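Local atomic coordinates of oxalate--CoA ligase (Arabidopsis thaliana, PDB entry 5IE2), a protein that belongs to the ANL superfamily of enzymes, pairing a large AMP-binding domain with a smaller C-terminal domain, and holds adenosine-5'-triphosphate in this structure. Residues 21-26 / 230-235. Numbering follows the deposited sequence.
Sequences RALSVS and AAVTLP
Four backbone hydrogen bonds join 21-26 to 230-235, parallel along strands 21-25 and 231-234, the short axes 4.5 Å apart. Those at the C-terminal end are the straighter: S26 N reaches L234 O at 2.9 Å with an N-H...O angle of 173°, nearly along the C=O axis. At the N-terminal end V232 N meets A22 O at 2.9 Å but bends to 149° and lies above the carbonyl plane. Here A22 and L23 together stand across from L31 of the antiparallel neighbour 29-32, a classic beta bulge. The two strands form the middle of a four-stranded mixed sheet, 205-207 flanking 231-234, within the AMP-binding region; 203 residues lie between segments 21-26 and 230-235.

The face bearing L23, V25, V232 and L234 is packed dry and apolar. L23 and V232 run alongside each other in the same direction, and L23 CD1 sits 4.0 Å from V232 CB and 4.1 Å from L234 CG. Helix 67-78 covers L23 through V67 and V70, while helix 215-227 packs on V232.

On the face of S24 and T233 the contact is polar and water-bridged, with R21 partly exposed. The R21 chain, its CG anti to the backbone N, bends at chi3 and lays its guanidinium closely over A231, whose CB stands 3.5 Å from CZ above the centre of one face. R21 NH1 donates to S24 OG at 2.9 Å, tilted 25° from the guanidinium plane, and N30 OD1 is a second hydrogen-bond partner of that hydroxyl. One water accepts from R21 NH2 and is hydrogen-bonded to T233 OG1 at 2.7 Å, bridging the strands above their backbones. Beyond T233, the S26 hydroxyl is hydrogen-bonded to D248, and Y252 touches the side chains of T233 and S26.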
loop_
_atom_site.group_PDB
_atom_site.type_symbol
_atom_site.label_atom_id
_atom_site.label_comp_id
_atom_site.label_asym_id
_atom_site.label_seq_id
_atom_site.Cartn_x
_atom_site.Cartn_y
_atom_site.Cartn_z
ATOM N N ARG A 21 8.076 8.825 21.398
ATOM C CA ARG A 21 7.302 7.637 21.107
ATOM C C ARG A 21 7.539 7.184 19.645
ATOM O O ARG A 21 7.568 8.020 18.720
ATOM C CB ARG A 21 5.807 7.921 21.346
ATOM C CG ARG A 21 4.910 6.672 21.266
ATOM C CD ARG A 21 3.530 6.964 21.904
ATOM N NE ARG A 21 2.840 7.984 21.142
ATOM C CZ ARG A 21 2.062 7.714 20.084
ATOM N NH1 ARG A 21 1.893 6.453 19.654
ATOM N NH2 ARG A 21 1.454 8.713 19.470
ATOM N N ALA A 22 7.677 5.860 19.474
ATOM C CA ALA A 22 7.819 5.248 18.161
ATOM C C ALA A 22 6.589 4.416 17.783
ATOM O O ALA A 22 6.078 4.546 16.680
ATOM C CB ALA A 22 9.084 4.359 18.124
ATOM N N LEU A 23 6.154 3.518 18.675
ATOM C CA LEU A 23 5.186 2.477 18.311
ATOM C C LEU A 23 4.292 2.156 19.507
ATOM O O LEU A 23 4.791 1.781 20.584
ATOM C CB LEU A 23 5.926 1.199 17.852
ATOM C CG LEU A 23 5.025 0.059 17.327
ATOM C CD1 LEU A 23 4.389 0.497 16.053
ATOM C CD2 LEU A 23 5.927 -1.181 17.007
ATOM N N SER A 24 2.982 2.315 19.321
ATOM C CA SER A 24 1.995 1.976 20.346
ATOM C C SER A 24 1.078 0.928 19.802
ATOM O O SER A 24 0.910 0.802 18.577
ATOM C CB SER A 24 1.156 3.200 20.761
ATOM O OG SER A 24 1.962 4.167 21.377
ATOM N N VAL A 25 0.557 0.105 20.714
ATOM C CA VAL A 25 -0.573 -0.770 20.420
ATOM C C VAL A 25 -1.676 -0.232 21.298
ATOM O O VAL A 25 -1.477 -0.117 22.517
ATOM C CB VAL A 25 -0.263 -2.238 20.746
ATOM C CG1 VAL A 25 -1.552 -3.088 20.641
ATOM C CG2 VAL A 25 0.866 -2.757 19.845
ATOM N N SER A 26 -2.768 0.222 20.678
ATOM C CA SER A 26 -3.831 0.928 21.401
ATOM C C SER A 26 -4.223 0.168 22.692
ATOM O O SER A 26 -4.576 -1.017 22.660
ATOM C CB SER A 26 -5.078 1.098 20.523
ATOM O OG SER A 26 -6.106 1.806 21.244
ATOM N N ALA A 230 8.866 9.924 14.060
ATOM C CA ALA A 230 7.416 10.081 14.346
ATOM C C ALA A 230 6.890 8.831 15.062
ATOM O O ALA A 230 7.642 7.859 15.300
ATOM C CB ALA A 230 6.598 10.328 13.006
ATOM N N ALA A 231 5.588 8.827 15.375
ATOM C CA ALA A 231 4.968 7.678 16.052
ATOM C C ALA A 231 3.877 7.010 15.211
ATOM O O ALA A 231 3.207 7.652 14.375
ATOM C CB ALA A 231 4.360 8.118 17.415
ATOM N N VAL A 232 3.723 5.731 15.473
ATOM C CA VAL A 232 2.745 4.871 14.820
ATOM C C VAL A 232 1.923 4.163 15.866
ATOM O O VAL A 232 2.496 3.635 16.792
ATOM C CB VAL A 232 3.505 3.798 13.952
ATOM C CG1 VAL A 232 2.539 2.856 13.303
ATOM C CG2 VAL A 232 4.351 4.505 12.884
ATOM N N THR A 233 0.603 4.096 15.685
ATOM C CA THR A 233 -0.247 3.304 16.594
ATOM C C THR A 233 -0.899 2.180 15.826
ATOM O O THR A 233 -1.441 2.397 14.744
ATOM C CB THR A 233 -1.330 4.176 17.252
ATOM O OG1 THR A 233 -0.688 5.191 18.049
ATOM C CG2 THR A 233 -2.312 3.310 18.149
ATOM N N LEU A 234 -0.826 0.966 16.353
ATOM C CA LEU A 234 -1.532 -0.176 15.778
ATOM C C LEU A 234 -2.843 -0.363 16.548
ATOM O O LEU A 234 -2.842 -0.340 17.792
ATOM C CB LEU A 234 -0.678 -1.451 15.885
ATOM C CG LEU A 234 0.765 -1.253 15.362
ATOM C CD1 LEU A 234 1.572 -2.512 15.568
ATOM C CD2 LEU A 234 0.621 -0.868 13.863
ATOM N N PRO A 235 -3.938 -0.557 15.833
ATOM C CA PRO A 235 -5.211 -0.906 16.530
ATOM C C PRO A 235 -5.096 -2.183 17.401
ATOM O O PRO A 235 -4.367 -3.153 17.116
ATOM C CB PRO A 235 -6.204 -1.145 15.388
ATOM C CG PRO A 235 -5.659 -0.323 14.194
ATOM C CD PRO A 235 -4.101 -0.488 14.367
HETATM O O HOH W 1 0.527 7.236 16.743
#